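Long-range contacts in anthranilate synthase component I (Streptococcus pneumoniae serotype 4, PDB 5KCK), which belongs to the anthranilate synthase family of mixed alpha-beta proteins, built around large antiparallel sheets: residues V97-I102 with L358-P363; V261-N265 with T400-D404; P226-Y230 with Y241-Y245; R40-Y46 with S128-H134; F210-S215 with Q422-V428. One frame throughout, in Å; residues are numbered along the deposited sequence.

Interaction 1. Residues V97-I102 with L358-P363; sequences VGYDMI and LKATLP
Leu362 reaches over the turn that leaves strand 92-97: its CD2 lies 3.7 Å from Val97 CG1, 4.2 Å from Gly98 O and 4.3 Å from CB of Met101, a selenomethionine in this model. Its CA-to-CB bond points toward 97-102, and the t,p rotamer carries the methyl group there. Val97 is extended (phi/psi -122/119), and beyond Gly98 the chain enters a 3-10 segment, seen in Met101 N donating to Gly98 O at 3.1 Å and, weakly, Ile102 N to Tyr99 O at 3.3 Å. Across from it a helical turn is closed by Leu362 N to Leu358 O at 3.0 Å, and a cis peptide bond then precedes Pro363. The nearest CA pairs are Tyr99 with Pro363 (6.4 Å) and Ile102 with Leu362 (6.7 Å). Ile102, also t,p, brings CD1 to 3.3 Å from Leu362 O and CG1 to 4.2 Å from Pro363 CD. Pro363 CG lies 3.6 Å from Tyr99 CE2, and Val97 CG2 meets Leu358 CD2 at 4.0 Å. No hydrogen bond spans the segments; the 339 Å² is buried by van der Waals contact, mostly between apolar side chains, joining the N-terminal sequence region to the C-terminal one. Met376 of helix 372-382 packs on Tyr99, Ile102 and Pro363, while Leu358 touches both Leu71 of helix 70-78 and Leu260 of strand 259-264.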
# COMPACT_ATOMS: atom_id res chain seq x y z
N VAL A 97 20.55 -20.97 -2.31
CA VAL A 97 21.39 -21.91 -3.04
C VAL A 97 22.49 -21.08 -3.69
O VAL A 97 22.20 -20.17 -4.48
CB VAL A 97 20.58 -22.70 -4.08
CG1 VAL A 97 21.47 -23.56 -4.92
CG2 VAL A 97 19.54 -23.55 -3.38
N GLY A 98 23.73 -21.36 -3.33
CA GLY A 98 24.84 -20.58 -3.86
C GLY A 98 25.07 -20.87 -5.34
O GLY A 98 24.71 -21.92 -5.86
N TYR A 99 25.67 -19.89 -6.01
CA TYR A 99 26.02 -20.04 -7.42
C TYR A 99 26.77 -21.33 -7.66
O TYR A 99 26.51 -22.04 -8.65
CB TYR A 99 26.85 -18.83 -7.85
CG TYR A 99 27.48 -18.91 -9.22
CD1 TYR A 99 28.76 -19.46 -9.39
CD2 TYR A 99 26.84 -18.39 -10.33
CE1 TYR A 99 29.36 -19.52 -10.64
CE2 TYR A 99 27.44 -18.43 -11.58
CZ TYR A 99 28.69 -18.99 -11.73
OH TYR A 99 29.27 -19.04 -12.98
N ASP A 100 27.68 -21.68 -6.75
CA ASP A 100 28.58 -22.80 -6.95
C ASP A 100 27.91 -24.16 -6.80
O ASP A 100 28.54 -25.18 -7.12
CB ASP A 100 29.75 -22.65 -5.99
CG ASP A 100 30.45 -21.32 -6.16
OD1 ASP A 100 31.33 -21.23 -7.05
OD2 ASP A 100 30.10 -20.35 -5.45
N MSE A 101 26.67 -24.21 -6.36
CA MSE A 101 25.94 -25.47 -6.33
C MSE A 101 25.88 -26.12 -7.71
O MSE A 101 25.90 -27.34 -7.82
CB MSE A 101 24.54 -25.25 -5.77
CG MSE A 101 24.54 -25.06 -4.26
SE MSE A 101 24.94 -26.72 -3.30
CE MSE A 101 23.47 -27.79 -4.01
N ILE A 102 25.82 -25.31 -8.77
CA ILE A 102 25.73 -25.86 -10.12
C ILE A 102 26.96 -26.70 -10.46
O ILE A 102 26.89 -27.54 -11.36
CB ILE A 102 25.50 -24.73 -11.15
CG1 ILE A 102 25.03 -25.30 -12.50
CG2 ILE A 102 26.78 -23.93 -11.38
CD1 ILE A 102 23.76 -26.12 -12.40
N LEU A 358 14.76 -25.84 -10.36
CA LEU A 358 15.93 -25.12 -9.88
C LEU A 358 17.16 -25.51 -10.68
O LEU A 358 17.91 -24.65 -11.14
CB LEU A 358 16.13 -25.40 -8.39
CG LEU A 358 17.46 -24.96 -7.80
CD1 LEU A 358 17.63 -23.48 -8.01
CD2 LEU A 358 17.50 -25.29 -6.32
N LYS A 359 17.37 -26.82 -10.87
CA LYS A 359 18.54 -27.25 -11.62
C LYS A 359 18.46 -26.83 -13.08
O LYS A 359 19.50 -26.62 -13.72
CB LYS A 359 18.70 -28.77 -11.50
CG LYS A 359 19.07 -29.19 -10.09
CD LYS A 359 19.64 -30.59 -10.04
CE LYS A 359 18.54 -31.62 -10.05
NZ LYS A 359 19.14 -32.98 -10.05
N ALA A 360 17.25 -26.67 -13.63
CA ALA A 360 17.13 -26.29 -15.03
C ALA A 360 17.46 -24.82 -15.27
O ALA A 360 17.76 -24.46 -16.41
CB ALA A 360 15.71 -26.57 -15.54
N THR A 361 17.41 -23.97 -14.23
CA THR A 361 17.57 -22.53 -14.40
C THR A 361 18.80 -21.94 -13.72
O THR A 361 19.20 -20.83 -14.08
CB THR A 361 16.33 -21.78 -13.86
OG1 THR A 361 16.10 -22.16 -12.50
CG2 THR A 361 15.10 -22.10 -14.69
N LEU A 362 19.40 -22.63 -12.76
CA LEU A 362 20.48 -22.05 -11.97
C LEU A 362 21.81 -22.23 -12.70
O LEU A 362 22.15 -23.35 -13.08
CB LEU A 362 20.56 -22.71 -10.60
CG LEU A 362 21.68 -22.30 -9.65
CD1 LEU A 362 21.37 -20.96 -9.04
CD2 LEU A 362 21.88 -23.35 -8.58
N PRO A 363 22.59 -21.16 -12.90
CA PRO A 363 22.25 -19.79 -12.54
C PRO A 363 21.66 -19.05 -13.72
O PRO A 363 21.81 -19.49 -14.86
CB PRO A 363 23.60 -19.19 -12.16
CG PRO A 363 24.54 -19.87 -13.13
CD PRO A 363 23.99 -21.27 -13.35

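Interaction 2. Residues V261-N265 with T400-D404; sequences VSVKN and TGDMD
This is a short antiparallel beta ladder at the ends of two strands in a large, wholly antiparallel sheet, where strand 259-264 runs beside strand 403-407. The end-to-end directions of 261-265 and 401-404 differ by 141°. Val263 and Met403 make a hydrogen-bonded pair (CA-CA 4.9 Å) with reciprocal bonds, Val263 N to Met403 O and Met403 N to Val263 O, both 2.8 Å. Ser262 and Asp404 follow as a non-hydrogen-bonded pair, CA-CA 4.3 Å. Past the ladder Asp402 lies beside Lys264 (CA-CA 5.0 Å), and its side chain (chi1 m) takes over the bonding: OD1 accepts from Asn265 N at 3.0 Å, where Asn265 takes left-handed angles (48/51). Asp402 N in turn donates to Thr400 OG1 at 3.1 Å, an ST turn, with Gly401 at 88/-7 between them. Val263 (chi1 t) and selenomethionine Met403 (t,t,p) share one sheet face. Met403 CE lies 3.9 Å from Val263 CG2 and 3.8 Å from Val261 CG1. Asp404 OD1, on the Ser262 face, bonds to Tyr241 OH. Helix 354-361 lies against the Val263-Met403 face, through Ala357 and Met355, and strands 267-270 and 393-398 flank the pair.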
# COMPACT_ATOMS: atom_id res chain seq x y z
N VAL A 261 13.14 -18.40 -10.79
CA VAL A 261 12.17 -19.41 -11.20
C VAL A 261 11.18 -19.58 -10.06
O VAL A 261 11.53 -19.43 -8.89
CB VAL A 261 12.85 -20.75 -11.54
CG1 VAL A 261 13.38 -21.42 -10.28
CG2 VAL A 261 11.90 -21.66 -12.30
N SER A 262 9.93 -19.88 -10.40
CA SER A 262 8.95 -20.25 -9.41
C SER A 262 8.18 -21.47 -9.89
O SER A 262 8.06 -21.73 -11.09
CB SER A 262 7.99 -19.10 -9.12
OG SER A 262 7.11 -18.89 -10.20
N VAL A 263 7.67 -22.23 -8.93
CA VAL A 263 6.81 -23.36 -9.20
C VAL A 263 5.56 -23.20 -8.36
O VAL A 263 5.66 -23.01 -7.14
CB VAL A 263 7.49 -24.70 -8.89
CG1 VAL A 263 6.58 -25.86 -9.28
CG2 VAL A 263 8.83 -24.77 -9.57
N LYS A 264 4.40 -23.27 -9.00
CA LYS A 264 3.13 -23.02 -8.32
C LYS A 264 2.08 -23.94 -8.92
O LYS A 264 1.76 -23.82 -10.11
CB LYS A 264 2.73 -21.55 -8.46
CG LYS A 264 1.28 -21.26 -8.14
CD LYS A 264 1.07 -20.92 -6.68
CE LYS A 264 -0.32 -20.34 -6.46
NZ LYS A 264 -0.62 -19.22 -7.41
N ASN A 265 1.58 -24.87 -8.11
CA ASN A 265 0.58 -25.86 -8.52
C ASN A 265 0.98 -26.55 -9.83
O ASN A 265 0.19 -26.63 -10.77
CB ASN A 265 -0.80 -25.23 -8.63
CG ASN A 265 -1.33 -24.74 -7.29
OD1 ASN A 265 -0.98 -25.27 -6.23
ND2 ASN A 265 -2.18 -23.72 -7.32
N THR A 400 4.17 -27.60 0.40
CA THR A 400 3.32 -28.03 -0.71
C THR A 400 4.12 -28.48 -1.93
O THR A 400 3.53 -29.04 -2.85
CB THR A 400 2.40 -26.89 -1.13
OG1 THR A 400 3.19 -25.82 -1.70
CG2 THR A 400 1.61 -26.36 0.06
N GLY A 401 5.43 -28.23 -1.96
CA GLY A 401 6.20 -28.40 -3.17
C GLY A 401 6.25 -27.19 -4.08
O GLY A 401 6.98 -27.21 -5.07
N ASP A 402 5.47 -26.15 -3.78
CA ASP A 402 5.62 -24.87 -4.45
C ASP A 402 6.96 -24.24 -4.08
O ASP A 402 7.57 -24.56 -3.05
CB ASP A 402 4.50 -23.90 -4.08
CG ASP A 402 3.18 -24.26 -4.73
OD1 ASP A 402 3.16 -25.15 -5.61
OD2 ASP A 402 2.15 -23.65 -4.36
N MSE A 403 7.42 -23.32 -4.92
CA MSE A 403 8.73 -22.72 -4.75
C MSE A 403 8.78 -21.36 -5.38
O MSE A 403 8.14 -21.13 -6.41
CB MSE A 403 9.81 -23.61 -5.36
CG MSE A 403 11.21 -23.12 -5.09
SE MSE A 403 12.56 -24.29 -5.88
CE MSE A 403 12.17 -23.96 -7.78
N ASP A 404 9.53 -20.44 -4.78
CA ASP A 404 9.73 -19.12 -5.37
C ASP A 404 11.15 -18.66 -5.06
O ASP A 404 11.49 -18.46 -3.89
CB ASP A 404 8.69 -18.12 -4.84
CG ASP A 404 8.71 -16.81 -5.60
OD1 ASP A 404 9.42 -16.74 -6.63
OD2 ASP A 404 8.00 -15.87 -5.17

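Interaction 3. Residues P226-Y230 with Y241-Y245; sequences PFDFY and YLYFY
Helix 226-230 and strand 242-245 run almost antiparallel, their N-to-C directions 169° apart and their axes 9.6 Å apart at closest approach. Tyr230 N donates to Pro226 O at 3.1 Å inside the first helical turn, and the nearest CA pair across the contact is Tyr230 with Phe244, 6.8 Å. Between the backbones lies an aromatic cluster of Phe227, Tyr230 and Phe244, all with chi1 t. Phe227 presents its edge to the face of Phe244 in a T-shaped pair, centroids 5.4 Å apart and planes at 83°. Phe244 CB sits over the Tyr230 ring, 3.8 Å from its centroid and 10° off the normal, a CH-pi contact; the two rings themselves meet obliquely. Pro226 CB adds a contact with Phe244 CE1 at 4.2 Å, and Tyr230 OH comes within 3.4 Å of Leu242 CB. That hydroxyl is hydrogen-bonded to Glu30 of the second subunit, and Tyr18 of that subunit stacks on Phe227. This is a helix packed on a sheet at a dimer interface: Leu242 to Tyr245 pair antiparallel with a strand of the second subunit, and within the chain Ile253 of strand 250-254 touches Pro226, Tyr230 and Phe244.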
# COMPACT_ATOMS: atom_id res chain seq x y z
N PRO A 226 22.63 -3.67 11.01
CA PRO A 226 22.20 -4.31 9.75
C PRO A 226 20.69 -4.31 9.55
O PRO A 226 20.22 -4.08 8.43
CB PRO A 226 22.73 -5.75 9.89
CG PRO A 226 22.88 -5.96 11.37
CD PRO A 226 23.25 -4.63 11.95
N PHE A 227 19.93 -4.57 10.61
CA PHE A 227 18.47 -4.57 10.49
C PHE A 227 17.94 -3.19 10.10
O PHE A 227 17.01 -3.08 9.29
CB PHE A 227 17.85 -5.04 11.81
CG PHE A 227 16.38 -5.25 11.73
CD1 PHE A 227 15.86 -6.27 10.96
CD2 PHE A 227 15.51 -4.42 12.42
CE1 PHE A 227 14.49 -6.47 10.88
CE2 PHE A 227 14.14 -4.62 12.35
CZ PHE A 227 13.63 -5.64 11.58
N ASP A 228 18.53 -2.12 10.63
CA ASP A 228 18.08 -0.79 10.22
C ASP A 228 18.38 -0.54 8.75
O ASP A 228 17.62 0.17 8.08
CB ASP A 228 18.72 0.30 11.08
CG ASP A 228 18.11 0.37 12.48
OD1 ASP A 228 17.07 -0.28 12.72
OD2 ASP A 228 18.68 1.09 13.33
N PHE A 229 19.48 -1.10 8.24
CA PHE A 229 19.72 -1.05 6.80
C PHE A 229 18.58 -1.73 6.04
O PHE A 229 18.08 -1.19 5.05
CB PHE A 229 21.06 -1.70 6.47
CG PHE A 229 21.35 -1.79 5.00
CD1 PHE A 229 21.88 -0.70 4.32
CD2 PHE A 229 21.09 -2.95 4.30
CE1 PHE A 229 22.14 -0.79 2.96
CE2 PHE A 229 21.36 -3.04 2.94
CZ PHE A 229 21.88 -1.96 2.28
N TYR A 230 18.14 -2.90 6.52
CA TYR A 230 17.00 -3.57 5.89
C TYR A 230 15.75 -2.69 5.95
O TYR A 230 15.04 -2.55 4.95
CB TYR A 230 16.72 -4.93 6.53
CG TYR A 230 15.58 -5.67 5.86
CD1 TYR A 230 15.71 -6.17 4.57
CD2 TYR A 230 14.35 -5.84 6.50
CE1 TYR A 230 14.67 -6.83 3.94
CE2 TYR A 230 13.30 -6.50 5.87
CZ TYR A 230 13.47 -7.00 4.59
OH TYR A 230 12.44 -7.66 3.95
N TYR A 241 11.19 -9.08 -4.28
CA TYR A 241 11.93 -9.88 -3.32
C TYR A 241 12.69 -8.96 -2.38
O TYR A 241 13.64 -8.28 -2.79
CB TYR A 241 12.89 -10.83 -4.02
CG TYR A 241 12.20 -11.75 -4.97
CD1 TYR A 241 11.58 -12.90 -4.51
CD2 TYR A 241 12.13 -11.46 -6.32
CE1 TYR A 241 10.93 -13.76 -5.37
CE2 TYR A 241 11.47 -12.32 -7.20
CZ TYR A 241 10.89 -13.47 -6.71
OH TYR A 241 10.23 -14.34 -7.54
N LEU A 242 12.27 -8.94 -1.12
CA LEU A 242 13.04 -8.36 -0.04
C LEU A 242 13.26 -9.43 1.01
O LEU A 242 12.38 -10.26 1.25
CB LEU A 242 12.31 -7.16 0.57
CG LEU A 242 12.29 -5.91 -0.31
CD1 LEU A 242 11.05 -5.09 -0.01
CD2 LEU A 242 13.53 -5.10 -0.06
N TYR A 243 14.45 -9.45 1.61
CA TYR A 243 14.76 -10.53 2.54
C TYR A 243 15.87 -10.11 3.48
O TYR A 243 16.85 -9.47 3.09
CB TYR A 243 15.14 -11.82 1.79
CG TYR A 243 15.98 -11.58 0.56
CD1 TYR A 243 17.37 -11.52 0.65
CD2 TYR A 243 15.39 -11.41 -0.69
CE1 TYR A 243 18.15 -11.30 -0.46
CE2 TYR A 243 16.18 -11.18 -1.82
CZ TYR A 243 17.56 -11.13 -1.69
OH TYR A 243 18.35 -10.90 -2.80
N PHE A 244 15.68 -10.47 4.75
CA PHE A 244 16.69 -10.36 5.79
C PHE A 244 16.79 -11.75 6.42
O PHE A 244 15.86 -12.18 7.12
CB PHE A 244 16.30 -9.28 6.82
CG PHE A 244 17.32 -9.06 7.90
CD1 PHE A 244 18.32 -8.10 7.76
CD2 PHE A 244 17.27 -9.79 9.08
CE1 PHE A 244 19.26 -7.87 8.77
CE2 PHE A 244 18.21 -9.57 10.11
CZ PHE A 244 19.21 -8.62 9.94
N TYR A 245 17.87 -12.47 6.14
CA TYR A 245 18.09 -13.81 6.68
C TYR A 245 19.18 -13.76 7.73
O TYR A 245 20.32 -13.38 7.43
CB TYR A 245 18.51 -14.81 5.59
CG TYR A 245 17.47 -15.17 4.55
CD1 TYR A 245 16.18 -14.67 4.60
CD2 TYR A 245 17.80 -16.05 3.52
CE1 TYR A 245 15.24 -15.02 3.63
CE2 TYR A 245 16.87 -16.41 2.55
CZ TYR A 245 15.60 -15.89 2.61
OH TYR A 245 14.69 -16.25 1.64

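Interaction 4. Residues R40-Y46 with S128-H134; sequences RFSILAY and SYMVFDH
His134 NE2 donates to Ser42 OG at 2.8 Å, and Ser42 OG is also hydrogen-bonded to Glu30 of the second subunit. The shortest backbone bonds, both 2.7 Å, are Phe132 N to Ser42 O and Met130 N to Leu44 O; Leu44 N to Met130 O (3.0 Å) and Ser42 N to Phe132 O (3.1 Å) return them. His134 N to Arg40 O (3.0 Å) and Tyr46 N to Ser128 O (3.2 Å) extend the ladder at its two ends, and water 1 bridges Arg40 O (2.5 Å) and Asp133 OD1 (2.6 Å). The result is a regular antiparallel strand pair, axes 4.6 Å apart at 164°, in which Ser42-Phe132 and Leu44-Met130 are hydrogen-bonded pairs and Phe41-Asp133, Ile43-Val131 and Ala45-Tyr129 are not. The latter three share one face, where Phe41 CD1 lies 4.0 Å from Val131 CG1 and Ala45 CB 3.9 Å from Tyr129 CB. Tyr46, chi1 35°, brings OH to 3.2 Å from CG of selenomethionine Met130. Strand 138-144 flanks 128-133, while residues 41-45 pair with a strand of the second subunit. Ser42 therefore links the ladder's side-chain hydrogen bonding to the dimer interface, where the sheet itself continues between subunits.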
# COMPACT_ATOMS: atom_id res chain seq x y z
N ARG A 40 2.22 -7.15 -1.29
CA ARG A 40 1.45 -8.38 -1.37
C ARG A 40 1.60 -9.21 -0.09
O ARG A 40 0.65 -9.28 0.70
CB ARG A 40 1.86 -9.18 -2.61
CG ARG A 40 0.77 -10.08 -3.14
CD ARG A 40 0.86 -10.21 -4.65
NE ARG A 40 0.87 -8.89 -5.29
CZ ARG A 40 0.87 -8.69 -6.60
NH1 ARG A 40 0.86 -9.73 -7.43
NH2 ARG A 40 0.89 -7.45 -7.08
N PHE A 41 2.75 -9.83 0.15
CA PHE A 41 2.92 -10.71 1.30
C PHE A 41 4.25 -10.46 1.98
O PHE A 41 5.24 -10.10 1.34
CB PHE A 41 2.84 -12.21 0.91
CG PHE A 41 1.48 -12.64 0.40
CD1 PHE A 41 0.43 -12.84 1.28
CD2 PHE A 41 1.26 -12.85 -0.95
CE1 PHE A 41 -0.83 -13.24 0.82
CE2 PHE A 41 0.01 -13.25 -1.42
CZ PHE A 41 -1.04 -13.45 -0.53
N SER A 42 4.27 -10.68 3.30
CA SER A 42 5.50 -10.73 4.07
C SER A 42 5.48 -11.99 4.92
O SER A 42 4.49 -12.28 5.60
CB SER A 42 5.68 -9.50 4.97
OG SER A 42 5.70 -8.30 4.21
N ILE A 43 6.57 -12.74 4.87
CA ILE A 43 6.73 -13.96 5.64
C ILE A 43 7.79 -13.70 6.70
O ILE A 43 8.88 -13.20 6.39
CB ILE A 43 7.13 -15.15 4.77
CG1 ILE A 43 6.11 -15.37 3.66
CG2 ILE A 43 7.32 -16.39 5.64
CD1 ILE A 43 6.71 -16.04 2.45
N LEU A 44 7.46 -14.04 7.93
CA LEU A 44 8.38 -14.02 9.05
C LEU A 44 8.38 -15.42 9.64
O LEU A 44 7.30 -15.97 9.89
CB LEU A 44 7.95 -12.96 10.07
CG LEU A 44 8.98 -12.27 10.95
CD1 LEU A 44 8.34 -11.07 11.60
CD2 LEU A 44 9.50 -13.21 11.99
N ALA A 45 9.56 -16.01 9.82
CA ALA A 45 9.65 -17.37 10.33
C ALA A 45 10.70 -17.46 11.43
O ALA A 45 11.70 -16.74 11.42
CB ALA A 45 10.00 -18.37 9.22
N TYR A 46 10.46 -18.38 12.38
CA TYR A 46 11.27 -18.46 13.59
C TYR A 46 11.20 -19.88 14.15
O TYR A 46 10.32 -20.67 13.80
CB TYR A 46 10.80 -17.44 14.64
CG TYR A 46 9.30 -17.24 14.58
CD1 TYR A 46 8.44 -18.07 15.30
CD2 TYR A 46 8.74 -16.26 13.77
CE1 TYR A 46 7.06 -17.91 15.23
CE2 TYR A 46 7.37 -16.10 13.68
CZ TYR A 46 6.53 -16.92 14.41
OH TYR A 46 5.17 -16.74 14.31
N SER A 128 6.71 -22.76 12.26
CA SER A 128 6.26 -21.63 13.06
C SER A 128 6.58 -20.36 12.29
O SER A 128 7.76 -20.07 12.05
CB SER A 128 6.95 -21.60 14.43
OG SER A 128 6.91 -22.87 15.05
N TYR A 129 5.56 -19.61 11.91
CA TYR A 129 5.77 -18.47 11.03
C TYR A 129 4.51 -17.60 11.02
O TYR A 129 3.44 -18.00 11.49
CB TYR A 129 6.12 -18.95 9.61
CG TYR A 129 5.02 -19.79 9.00
CD1 TYR A 129 4.91 -21.14 9.29
CD2 TYR A 129 4.08 -19.21 8.16
CE1 TYR A 129 3.90 -21.92 8.74
CE2 TYR A 129 3.06 -19.98 7.60
CZ TYR A 129 2.98 -21.33 7.91
OH TYR A 129 1.98 -22.10 7.37
N MSE A 130 4.67 -16.40 10.48
CA MSE A 130 3.57 -15.47 10.27
C MSE A 130 3.53 -15.09 8.80
O MSE A 130 4.58 -14.97 8.17
CB MSE A 130 3.73 -14.18 11.07
CG MSE A 130 3.90 -14.33 12.55
SE MSE A 130 4.40 -12.58 13.24
CE MSE A 130 2.97 -11.56 12.66
N VAL A 131 2.34 -14.87 8.26
CA VAL A 131 2.18 -14.36 6.91
C VAL A 131 1.36 -13.08 6.99
O VAL A 131 0.22 -13.09 7.49
CB VAL A 131 1.52 -15.40 5.98
CG1 VAL A 131 1.49 -14.89 4.54
CG2 VAL A 131 2.27 -16.72 6.06
N PHE A 132 1.93 -11.98 6.53
CA PHE A 132 1.22 -10.71 6.41
C PHE A 132 0.54 -10.69 5.05
O PHE A 132 1.21 -10.61 4.01
CB PHE A 132 2.17 -9.53 6.55
CG PHE A 132 2.68 -9.30 7.95
CD1 PHE A 132 3.62 -10.16 8.51
CD2 PHE A 132 2.26 -8.21 8.70
CE1 PHE A 132 4.10 -9.95 9.80
CE2 PHE A 132 2.73 -7.99 9.98
CZ PHE A 132 3.65 -8.87 10.53
N ASP A 133 -0.79 -10.78 5.04
CA ASP A 133 -1.56 -10.63 3.80
C ASP A 133 -1.93 -9.16 3.70
O ASP A 133 -2.97 -8.72 4.18
CB ASP A 133 -2.79 -11.54 3.81
CG ASP A 133 -3.54 -11.54 2.48
OD1 ASP A 133 -3.29 -10.66 1.63
OD2 ASP A 133 -4.40 -12.42 2.30
N HIS A 134 -1.03 -8.38 3.08
CA HIS A 134 -1.19 -6.93 3.06
C HIS A 134 -2.43 -6.49 2.31
O HIS A 134 -3.06 -5.50 2.68
CB HIS A 134 0.05 -6.26 2.46
CG HIS A 134 1.29 -6.46 3.28
ND1 HIS A 134 1.39 -6.02 4.58
CD2 HIS A 134 2.47 -7.06 2.99
CE1 HIS A 134 2.58 -6.34 5.06
NE2 HIS A 134 3.26 -6.97 4.11
O HOH W 1 -1.73 -9.48 -0.08
O HOH W 2 9.30 -23.93 13.19

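Interaction 5. Residues F210-S215 with Q422-V428; sequences FQCVLS and QAGAGIV
Phe210 and Gln211 form a classic beta bulge against Ala370 of strand 369-370; on its other side, strand 211-221 pairs antiparallel with 418-427, local axes 4.2 Å apart at 151°. Gln211 (chi1 t) places OE1 3.5 Å from Gly426 CA, where a CB on Gly426 would fall 2.3 Å from that oxygen; Gln211 NE2 is hydrogen-bonded to Glu302. Cys212 pairs with Ile427 through Cys212 N to Ile427 O (3.2 Å) and Ile427 N to Cys212 O (2.8 Å). Val213 lies opposite Gly426, CA-CA 4.3 Å, and its CG1 is 4.0 Å from Gly424 CA, where a CB would clash. Leu214 repeats the reciprocal bonding: Leu214 N to Ala425 O is 3.1 Å and Ala425 N to Leu214 O 2.8 Å. Leu214 CD1 meets Ile427 CG1 at 3.9 Å on the face packed by helix 190-205. Ser215 comes within 3.6 Å of Gly424, CA to CA, and with chi1 p its OG accepts a 2.8 Å hydrogen bond from Gln422 NE2.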
# COMPACT_ATOMS: atom_id res chain seq x y z
N PHE A 210 29.30 -15.98 -26.74
CA PHE A 210 28.62 -14.75 -27.13
C PHE A 210 28.56 -13.71 -26.02
O PHE A 210 28.57 -12.51 -26.30
CB PHE A 210 27.20 -15.06 -27.62
CG PHE A 210 26.42 -13.85 -28.04
CD1 PHE A 210 26.61 -13.30 -29.30
CD2 PHE A 210 25.50 -13.26 -27.19
CE1 PHE A 210 25.89 -12.17 -29.70
CE2 PHE A 210 24.79 -12.13 -27.58
CZ PHE A 210 24.98 -11.59 -28.83
N GLN A 211 28.49 -14.12 -24.76
CA GLN A 211 28.34 -13.17 -23.66
C GLN A 211 28.86 -13.82 -22.39
O GLN A 211 28.73 -15.03 -22.19
CB GLN A 211 26.88 -12.74 -23.49
CG GLN A 211 26.62 -11.86 -22.29
CD GLN A 211 25.45 -10.93 -22.50
OE1 GLN A 211 25.38 -9.85 -21.91
NE2 GLN A 211 24.52 -11.34 -23.36
N CYS A 212 29.45 -12.99 -21.53
CA CYS A 212 30.11 -13.47 -20.32
C CYS A 212 29.95 -12.42 -19.24
O CYS A 212 30.44 -11.29 -19.40
CB CYS A 212 31.59 -13.77 -20.60
SG CYS A 212 32.50 -14.48 -19.21
N VAL A 213 29.29 -12.76 -18.14
CA VAL A 213 29.05 -11.81 -17.07
C VAL A 213 30.22 -11.89 -16.10
O VAL A 213 30.40 -12.90 -15.41
CB VAL A 213 27.71 -12.05 -16.37
CG1 VAL A 213 27.49 -11.01 -15.30
CG2 VAL A 213 26.56 -12.03 -17.38
N LEU A 214 31.03 -10.84 -16.05
CA LEU A 214 32.13 -10.72 -15.10
C LEU A 214 31.73 -9.75 -13.99
O LEU A 214 31.10 -8.72 -14.24
CB LEU A 214 33.40 -10.23 -15.79
CG LEU A 214 33.96 -11.13 -16.89
CD1 LEU A 214 35.13 -10.47 -17.62
CD2 LEU A 214 34.38 -12.48 -16.31
N SER A 215 32.11 -10.07 -12.76
CA SER A 215 31.67 -9.32 -11.59
C SER A 215 32.85 -8.83 -10.76
O SER A 215 33.96 -9.37 -10.83
CB SER A 215 30.74 -10.17 -10.71
OG SER A 215 31.43 -11.24 -10.09
N GLN A 422 28.42 -7.20 -4.49
CA GLN A 422 28.99 -7.71 -5.72
C GLN A 422 28.04 -7.42 -6.87
O GLN A 422 26.82 -7.50 -6.70
CB GLN A 422 29.27 -9.21 -5.60
CG GLN A 422 30.01 -9.83 -6.78
CD GLN A 422 30.75 -11.10 -6.40
OE1 GLN A 422 30.68 -11.55 -5.26
NE2 GLN A 422 31.46 -11.69 -7.36
N ALA A 423 28.59 -7.10 -8.04
CA ALA A 423 27.76 -6.85 -9.22
C ALA A 423 28.54 -7.17 -10.48
O ALA A 423 29.76 -6.97 -10.55
CB ALA A 423 27.26 -5.41 -9.27
N GLY A 424 27.82 -7.66 -11.49
CA GLY A 424 28.42 -8.13 -12.72
C GLY A 424 28.02 -7.27 -13.92
O GLY A 424 27.14 -6.42 -13.85
N ALA A 425 28.71 -7.52 -15.03
CA ALA A 425 28.40 -6.84 -16.28
C ALA A 425 28.50 -7.83 -17.42
O ALA A 425 29.42 -8.65 -17.46
CB ALA A 425 29.33 -5.65 -16.52
N GLY A 426 27.53 -7.77 -18.33
CA GLY A 426 27.56 -8.63 -19.49
C GLY A 426 28.56 -8.15 -20.51
O GLY A 426 28.36 -7.11 -21.15
N ILE A 427 29.65 -8.89 -20.67
CA ILE A 427 30.67 -8.55 -21.65
C ILE A 427 30.26 -9.11 -23.00
O ILE A 427 29.87 -10.28 -23.11
CB ILE A 427 32.04 -9.09 -21.22
CG1 ILE A 427 32.34 -8.71 -19.77
CG2 ILE A 427 33.13 -8.59 -22.19
CD1 ILE A 427 32.14 -7.23 -19.45
N VAL A 428 30.32 -8.26 -24.03
CA VAL A 428 30.02 -8.67 -25.40
C VAL A 428 31.17 -8.24 -26.29
O VAL A 428 32.20 -7.75 -25.82
CB VAL A 428 28.68 -8.09 -25.88
CG1 VAL A 428 27.53 -8.85 -25.27
CG2 VAL A 428 28.59 -6.60 -25.54

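From the N terminus, interaction 4 opens first at 40-46; interaction 1 opens at 97-102 before interaction 4 closes at 128-134 within the small sheet, so those two loops cross. Interaction 5 opens at 210-215, and interaction 3 closes its short loop inside both interactions 1 and 5. Interaction 2 opens at 261-265, interaction 1 closes at 358-363, then interaction 2 closes at 400-404, nested within interaction 5, which ends at 422-428. Interaction 1 thus crosses 2, 4 and 5, and ties the N-terminal sequence region to the later one. Interaction 2 joins neighbouring strands of the largest sheet, interaction 5 those of another, to which interaction 3 adds a helix. Interactions 3 and 4 both reach the second subunit.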